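PDB 3O0Y: lipoprotein from Colwellia psychrerythraea, which is of unknown function but probably works as a membrane-anchored lipoprotein of the DUF885 family, whose members are grouped with the MA clan of peptidases. Local coordinates for residues A47-M52 and I127-G132; L55-K58 and Q62-S65; P135-V138 and G143-I146. All coordinates share one frame; numbering follows the deposited sequence.

Interaction 1 of 3, residues A47-M52 and I127-G132; sequences ALSATM and IDTWMG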
loop_
_atom_site.group_PDB
_atom_site.type_symbol
_atom_site.label_atom_id
_atom_site.label_comp_id
_atom_site.label_asym_id
_atom_site.label_seq_id
_atom_site.Cartn_x
_atom_site.Cartn_y
_atom_site.Cartn_z
ATOM N N ALA A 47 -0.571 5.443 16.863
ATOM C CA ALA A 47 0.745 5.131 17.476
ATOM C C ALA A 47 1.419 3.900 16.843
ATOM O O ALA A 47 2.647 3.818 16.798
ATOM C CB ALA A 47 0.617 4.957 18.997
ATOM N N LEU A 48 0.641 2.970 16.271
ATOM C CA LEU A 48 1.238 1.829 15.543
ATOM C C LEU A 48 1.872 2.239 14.228
ATOM O O LEU A 48 2.940 1.751 13.877
ATOM C CB LEU A 48 0.193 0.739 15.310
ATOM C CG LEU A 48 0.144 0.120 16.712
ATOM C CD1 LEU A 48 -1.080 0.261 17.519
ATOM C CD2 LEU A 48 1.071 -1.014 16.961
ATOM N N SER A 49 1.289 3.195 13.514
ATOM C CA SER A 49 1.992 3.824 12.379
ATOM C C SER A 49 3.296 4.519 12.791
ATOM O O SER A 49 4.310 4.434 12.100
ATOM C CB SER A 49 1.035 4.794 11.620
ATOM O OG SER A 49 0.081 4.003 10.923
ATOM N N ALA A 50 3.281 5.213 13.937
ATOM C CA ALA A 50 4.474 5.814 14.471
ATOM C C ALA A 50 5.526 4.730 14.646
ATOM O O ALA A 50 6.671 4.874 14.207
ATOM C CB ALA A 50 4.183 6.500 15.854
ATOM N N THR A 51 5.151 3.641 15.337
ATOM C CA THR A 51 6.097 2.503 15.465
ATOM C C THR A 51 6.650 1.959 14.113
ATOM O O THR A 51 7.847 1.685 13.988
ATOM C CB THR A 51 5.424 1.365 16.275
ATOM O OG1 THR A 51 5.089 1.881 17.571
ATOM C CG2 THR A 51 6.383 0.101 16.332
ATOM N N MET A 52 5.775 1.835 13.116
ATOM C CA MET A 52 6.131 1.375 11.764
ATOM C C MET A 52 7.265 2.233 11.200
ATOM O O MET A 52 8.252 1.704 10.635
ATOM C CB MET A 52 4.867 1.406 10.848
ATOM C CG MET A 52 4.919 0.644 9.597
ATOM S SD MET A 52 3.313 0.771 8.682
ATOM C CE MET A 52 3.201 2.544 8.470
ATOM N N ILE A 127 -9.863 6.504 9.371
ATOM C CA ILE A 127 -8.701 7.100 8.669
ATOM C C ILE A 127 -7.497 6.187 8.740
ATOM O O ILE A 127 -7.060 5.798 9.832
ATOM C CB ILE A 127 -8.301 8.463 9.230
ATOM C CG1 ILE A 127 -9.489 9.460 9.176
ATOM C CG2 ILE A 127 -7.077 9.016 8.493
ATOM C CD1 ILE A 127 -10.150 9.562 7.770
ATOM N N ASP A 128 -7.056 5.741 7.578
ATOM C CA ASP A 128 -5.899 4.887 7.432
ATOM C C ASP A 128 -4.660 5.788 7.099
ATOM O O ASP A 128 -4.724 6.660 6.201
ATOM C CB ASP A 128 -6.221 3.833 6.321
ATOM C CG ASP A 128 -5.193 2.745 6.240
ATOM O OD1 ASP A 128 -5.474 1.656 6.803
ATOM O OD2 ASP A 128 -4.095 2.999 5.671
ATOM N N THR A 129 -3.523 5.565 7.777
ATOM C CA THR A 129 -2.361 6.384 7.521
ATOM C C THR A 129 -1.765 6.164 6.160
ATOM O O THR A 129 -0.955 7.004 5.733
ATOM C CB THR A 129 -1.244 6.222 8.563
ATOM O OG1 THR A 129 -0.839 4.848 8.608
ATOM C CG2 THR A 129 -1.785 6.689 10.031
ATOM N N TRP A 130 -2.173 5.106 5.453
ATOM C CA TRP A 130 -1.809 4.919 4.033
ATOM C C TRP A 130 -2.913 5.371 3.088
ATOM O O TRP A 130 -2.674 6.204 2.218
ATOM C CB TRP A 130 -1.390 3.449 3.790
ATOM C CG TRP A 130 -1.512 2.987 2.395
ATOM C CD1 TRP A 130 -0.714 3.411 1.337
ATOM C CD2 TRP A 130 -2.413 2.022 1.861
ATOM N NE1 TRP A 130 -1.103 2.785 0.185
ATOM C CE2 TRP A 130 -2.163 1.942 0.474
ATOM C CE3 TRP A 130 -3.441 1.228 2.412
ATOM C CZ2 TRP A 130 -2.882 1.089 -0.358
ATOM C CZ3 TRP A 130 -4.166 0.394 1.571
ATOM C CH2 TRP A 130 -3.840 0.293 0.229
ATOM N N MET A 131 -4.128 4.843 3.277
ATOM C CA MET A 131 -5.209 4.993 2.304
ATOM C C MET A 131 -6.126 6.153 2.555
ATOM O O MET A 131 -6.986 6.426 1.719
ATOM C CB MET A 131 -6.047 3.678 2.210
ATOM C CG MET A 131 -6.391 3.214 0.800
ATOM S SD MET A 131 -7.377 1.735 0.475
ATOM C CE MET A 131 -8.975 2.482 0.827
ATOM N N GLY A 132 -5.892 6.898 3.636
ATOM C CA GLY A 132 -6.817 7.959 4.030
ATOM C C GLY A 132 -8.153 7.367 4.436
ATOM O O GLY A 132 -8.206 6.302 5.070
#
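Ser49 and Thr129 meet beside a turn that carries two flat groups, the Trp130 indole and the Asp128 carboxylate. On one face of the Trp130 ring lies Met131 CG, 3.7 Å above the plane and displaced toward the rim, while Trp549 meets the indole edge-to-face. The carboxylate of Asp128 holds the turn and is gripped from opposite faces of its plane: Trp130 N reaches OD2 at 2.9 Å and Met131 N reaches the same oxygen at 3.0 Å, the latter bond being the straighter (162°). Both donors come in on the anti side and tilted out of the plane, an Asx turn overlapping an Asx motif, and OD1 is held by Tyr126 OH.

The contact itself joins helix 47-53 to this turn through two hydroxyls, Ser49 OG and Thr129 OG1, hydrogen-bonded at 2.6 Å. Thr129 has OG1 set between its backbone N and carbonyl carbon (chi1 58°), which leaves CG2 alongside the serine, 3.4 Å from Ser49 OG and 3.8 Å from Ser49 CB. Phe43 and Arg46 flank the pair. A valine in place of Thr129 would probably leave the Ser49 hydroxyl without its mate on the turn. Chemically, a single methyl backs the hydroxyl pair, and either hydroxyl could donate, so the link between helix and turn rests on one short polar bond.

Interaction 2 of 3, residues L55-K58 and Q62-S65; sequences LSQK and QVIS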
loop_
_atom_site.group_PDB
_atom_site.type_symbol
_atom_site.label_atom_id
_atom_site.label_comp_id
_atom_site.label_asym_id
_atom_site.label_seq_id
_atom_site.Cartn_x
_atom_site.Cartn_y
_atom_site.Cartn_z
ATOM N N LEU A 55 9.276 6.167 14.803
ATOM C CA LEU A 55 9.196 7.455 15.422
ATOM C C LEU A 55 9.132 7.317 16.940
ATOM O O LEU A 55 8.629 6.291 17.456
ATOM C CB LEU A 55 7.975 8.217 14.963
ATOM C CG LEU A 55 7.878 8.403 13.445
ATOM C CD1 LEU A 55 6.651 9.296 13.166
ATOM C CD2 LEU A 55 9.270 8.914 12.850
ATOM N N SER A 56 9.620 8.351 17.638
ATOM C CA SER A 56 9.660 8.345 19.101
ATOM C C SER A 56 9.296 9.738 19.647
ATOM O O SER A 56 8.783 10.611 18.903
ATOM C CB SER A 56 11.019 7.796 19.579
ATOM O OG SER A 56 12.060 8.598 19.085
ATOM N N GLN A 57 9.450 9.938 20.958
ATOM C CA GLN A 57 9.166 11.231 21.600
ATOM C C GLN A 57 9.782 12.445 20.908
ATOM O O GLN A 57 9.099 13.430 20.721
ATOM C CB GLN A 57 9.622 11.129 23.080
ATOM C CG GLN A 57 9.412 12.367 23.965
ATOM C CD GLN A 57 9.692 12.046 25.436
ATOM O OE1 GLN A 57 10.518 11.181 25.761
ATOM N NE2 GLN A 57 8.935 12.678 26.328
ATOM N N LYS A 58 11.017 12.339 20.433
ATOM C CA LYS A 58 11.681 13.428 19.643
ATOM C C LYS A 58 10.840 13.848 18.425
ATOM O O LYS A 58 10.776 15.032 18.056
ATOM C CB LYS A 58 13.095 13.008 19.180
ATOM C CG LYS A 58 13.143 12.174 17.870
ATOM C CD LYS A 58 14.532 11.485 17.594
ATOM C CE LYS A 58 14.589 10.814 16.163
ATOM N NZ LYS A 58 13.591 9.677 15.878
ATOM N N GLN A 62 5.695 13.315 22.519
ATOM C CA GLN A 62 5.344 12.529 23.688
ATOM C C GLN A 62 5.659 11.055 23.396
ATOM O O GLN A 62 5.788 10.660 22.257
ATOM C CB GLN A 62 3.865 12.689 24.056
ATOM C CG GLN A 62 2.903 12.047 23.074
ATOM C CD GLN A 62 1.464 12.492 23.301
ATOM O OE1 GLN A 62 0.649 11.728 23.787
ATOM N NE2 GLN A 62 1.152 13.753 22.929
ATOM N N VAL A 63 5.733 10.243 24.442
ATOM C CA VAL A 63 6.097 8.811 24.273
ATOM C C VAL A 63 4.858 8.103 23.790
ATOM O O VAL A 63 3.764 8.289 24.345
ATOM C CB VAL A 63 6.551 8.187 25.606
ATOM C CG1 VAL A 63 6.798 6.666 25.449
ATOM C CG2 VAL A 63 7.819 8.876 26.081
ATOM N N ILE A 64 5.009 7.355 22.703
ATOM C CA ILE A 64 3.881 6.572 22.191
ATOM C C ILE A 64 4.121 5.086 22.098
ATOM O O ILE A 64 3.263 4.357 21.583
ATOM C CB ILE A 64 3.402 7.107 20.776
ATOM C CG1 ILE A 64 4.546 7.193 19.745
ATOM C CG2 ILE A 64 2.797 8.487 20.983
ATOM C CD1 ILE A 64 5.249 5.892 19.307
ATOM N N SER A 65 5.294 4.645 22.578
ATOM C CA SER A 65 5.800 3.308 22.337
ATOM C C SER A 65 4.962 2.182 22.961
ATOM O O SER A 65 5.054 1.037 22.507
ATOM C CB SER A 65 7.263 3.195 22.776
ATOM O OG SER A 65 7.417 3.731 24.065
#
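A short helix 57-60 and the return of the chain after it form a compact reversal, in which Leu55 and Gln57 on the way in meet Gln62, Val63 and Ile64 on the way out. Ser56 occupies the N-cap position without a capping bond from its side chain; its backbone N is instead hydrogen-bonded to Asp59 OD2, so half of a capping box is present. Where the two arms of the reversal come nearest, Gln57 CA lies 3.5 Å from Gln62 O in a CA-H...O contact with an angle of 149° at the hydrogen. The backbone N of Gln62 is buried here and has no partner in the model.

Gln57 holds CG anti to its backbone N (chi1 -179°) and continues extended, which carries its amide out past the Gln62 backbone to Val63. There the valine branch CG2 touches the carboxamide, 3.6 Å from Gln57 OE1 and 3.7 Å from Gln57 CD, the two side chains crossing at a slant. This is an exposed contact of a methyl with a polar amide, not a hydrogen bond. Further in, Ile64 brings its terminal methyl CD1 to 3.9 Å from Leu55 O. At the more open edge Gln62 lies on Lys44 of helix 27-44. The buried residues rest on two helices: Leu55 packs on Phe43 of helix 27-44, while Ile64 settles against Ala47 and Ala50 of helix 47-53.

Interaction 3 of 3, residues P135-V138 and G143-I146; sequences PFIV and GPLI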
loop_
_atom_site.group_PDB
_atom_site.type_symbol
_atom_site.label_atom_id
_atom_site.label_comp_id
_atom_site.label_asym_id
_atom_site.label_seq_id
_atom_site.Cartn_x
_atom_site.Cartn_y
_atom_site.Cartn_z
ATOM N N PRO A 135 -13.428 2.666 3.922
ATOM C CA PRO A 135 -14.897 2.570 4.220
ATOM C C PRO A 135 -15.310 1.549 5.244
ATOM O O PRO A 135 -16.393 1.715 5.857
ATOM C CB PRO A 135 -15.483 2.209 2.857
ATOM C CG PRO A 135 -14.385 1.542 2.080
ATOM C CD PRO A 135 -13.127 2.249 2.519
ATOM N N PHE A 136 -14.550 0.475 5.429
ATOM C CA PHE A 136 -14.996 -0.663 6.273
ATOM C C PHE A 136 -13.969 -0.950 7.372
ATOM O O PHE A 136 -12.861 -1.484 7.087
ATOM C CB PHE A 136 -15.249 -1.864 5.406
ATOM C CG PHE A 136 -16.237 -1.594 4.281
ATOM C CD1 PHE A 136 -17.502 -1.083 4.539
ATOM C CD2 PHE A 136 -15.881 -1.798 2.973
ATOM C CE1 PHE A 136 -18.356 -0.781 3.503
ATOM C CE2 PHE A 136 -16.761 -1.486 1.916
ATOM C CZ PHE A 136 -17.995 -0.976 2.195
ATOM N N ILE A 137 -14.299 -0.526 8.594
ATOM C CA ILE A 137 -13.319 -0.599 9.698
ATOM C C ILE A 137 -12.916 -2.042 9.958
ATOM O O ILE A 137 -11.784 -2.295 10.346
ATOM C CB ILE A 137 -13.781 0.176 10.934
ATOM C CG1 ILE A 137 -12.656 0.351 11.931
ATOM C CG2 ILE A 137 -15.113 -0.498 11.548
ATOM C CD1 ILE A 137 -12.939 1.387 13.026
ATOM N N VAL A 138 -13.848 -2.984 9.756
ATOM C CA VAL A 138 -13.540 -4.398 9.802
ATOM C C VAL A 138 -13.790 -4.971 8.401
ATOM O O VAL A 138 -14.850 -4.853 7.822
ATOM C CB VAL A 138 -14.411 -5.135 10.851
ATOM C CG1 VAL A 138 -14.152 -6.676 10.810
ATOM C CG2 VAL A 138 -14.250 -4.488 12.291
ATOM N N GLY A 143 -7.191 -2.834 7.916
ATOM C CA GLY A 143 -7.902 -2.285 9.057
ATOM C C GLY A 143 -7.174 -2.662 10.333
ATOM O O GLY A 143 -6.291 -3.515 10.319
ATOM N N PRO A 144 -7.574 -2.026 11.455
ATOM C CA PRO A 144 -6.734 -2.095 12.679
ATOM C C PRO A 144 -6.548 -3.525 13.199
ATOM O O PRO A 144 -5.473 -3.862 13.716
ATOM C CB PRO A 144 -7.453 -1.183 13.660
ATOM C CG PRO A 144 -8.793 -0.824 12.996
ATOM C CD PRO A 144 -8.622 -1.015 11.532
ATOM N N LEU A 145 -7.541 -4.397 13.055
ATOM C CA LEU A 145 -7.422 -5.758 13.604
ATOM C C LEU A 145 -6.494 -6.663 12.787
ATOM O O LEU A 145 -6.031 -7.704 13.263
ATOM C CB LEU A 145 -8.826 -6.377 13.824
ATOM C CG LEU A 145 -9.631 -5.631 14.873
ATOM C CD1 LEU A 145 -11.147 -6.055 14.856
ATOM C CD2 LEU A 145 -9.088 -5.806 16.296
ATOM N N ILE A 146 -6.118 -6.218 11.604
ATOM C CA ILE A 146 -5.191 -6.962 10.773
ATOM C C ILE A 146 -3.873 -6.248 10.857
ATOM O O ILE A 146 -2.820 -6.859 11.038
ATOM C CB ILE A 146 -5.698 -7.013 9.301
ATOM C CG1 ILE A 146 -6.905 -7.910 9.186
ATOM C CG2 ILE A 146 -4.609 -7.488 8.399
ATOM C CD1 ILE A 146 -7.514 -8.069 7.695
HETATM O O HOH W 1 -10.159 -4.160 11.637
#
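Ile137 and Val138 pack against the first turn of helix 144-154, so that the loop leading to this helix folds back onto its N-terminus. Gly143 sits at the N-cap and Pro144 follows as the first helical residue, with Ile146 N bonded to Gly143 O at 3.0 Å. The side chain of Ile137 is fully extended, CG1 anti to the backbone N (chi1 -167°) and CD1 carried straight on, and its CG1 comes to 4.2 Å from Pro144 CG. The isoleucine chain and the proline ring cross at about a right angle, so their touch is confined to a small patch. Val138, with CG1 anti to its own N, turns the other branch to the helix: CG2 lies 4.3 Å from Leu145 CD1. Both of these side chains also rest on Ile181, Leu207 and Val261, which places them among helices 174-190, 197-210 and 236-268.

The backbone fit explains the glycine. At the angles of Gly143 a beta carbon would press on the carbonyl oxygen of the residue before it and would also fall 2.8 Å from Ile137 O. Ile137 O lies 3.6 Å from Pro144 CD and has a more favourable partner in a water, which donates to Ile137 O at 2.8 Å and accepts from Leu145 N at 3.0 Å.

Set side by side, the three contacts show chemistry varying with place in the fold. Interaction 3 is wholly buried and relies on apolar side chains with one water between backbones; interaction 2 is partly buried and grades from an exposed glutamine inward to a methyl against a backbone carbonyl; interaction 1, at the surface, rests on one pair of hydroxyls. Interactions 1 and 2 share the region of helix 47-53: Ala50 O probably accepts from Leu55 N at 3.0 Å. Interaction 3 follows interaction 1 along the chain without touching it, and its nearest atoms stay about 14 Å from those of interaction 2.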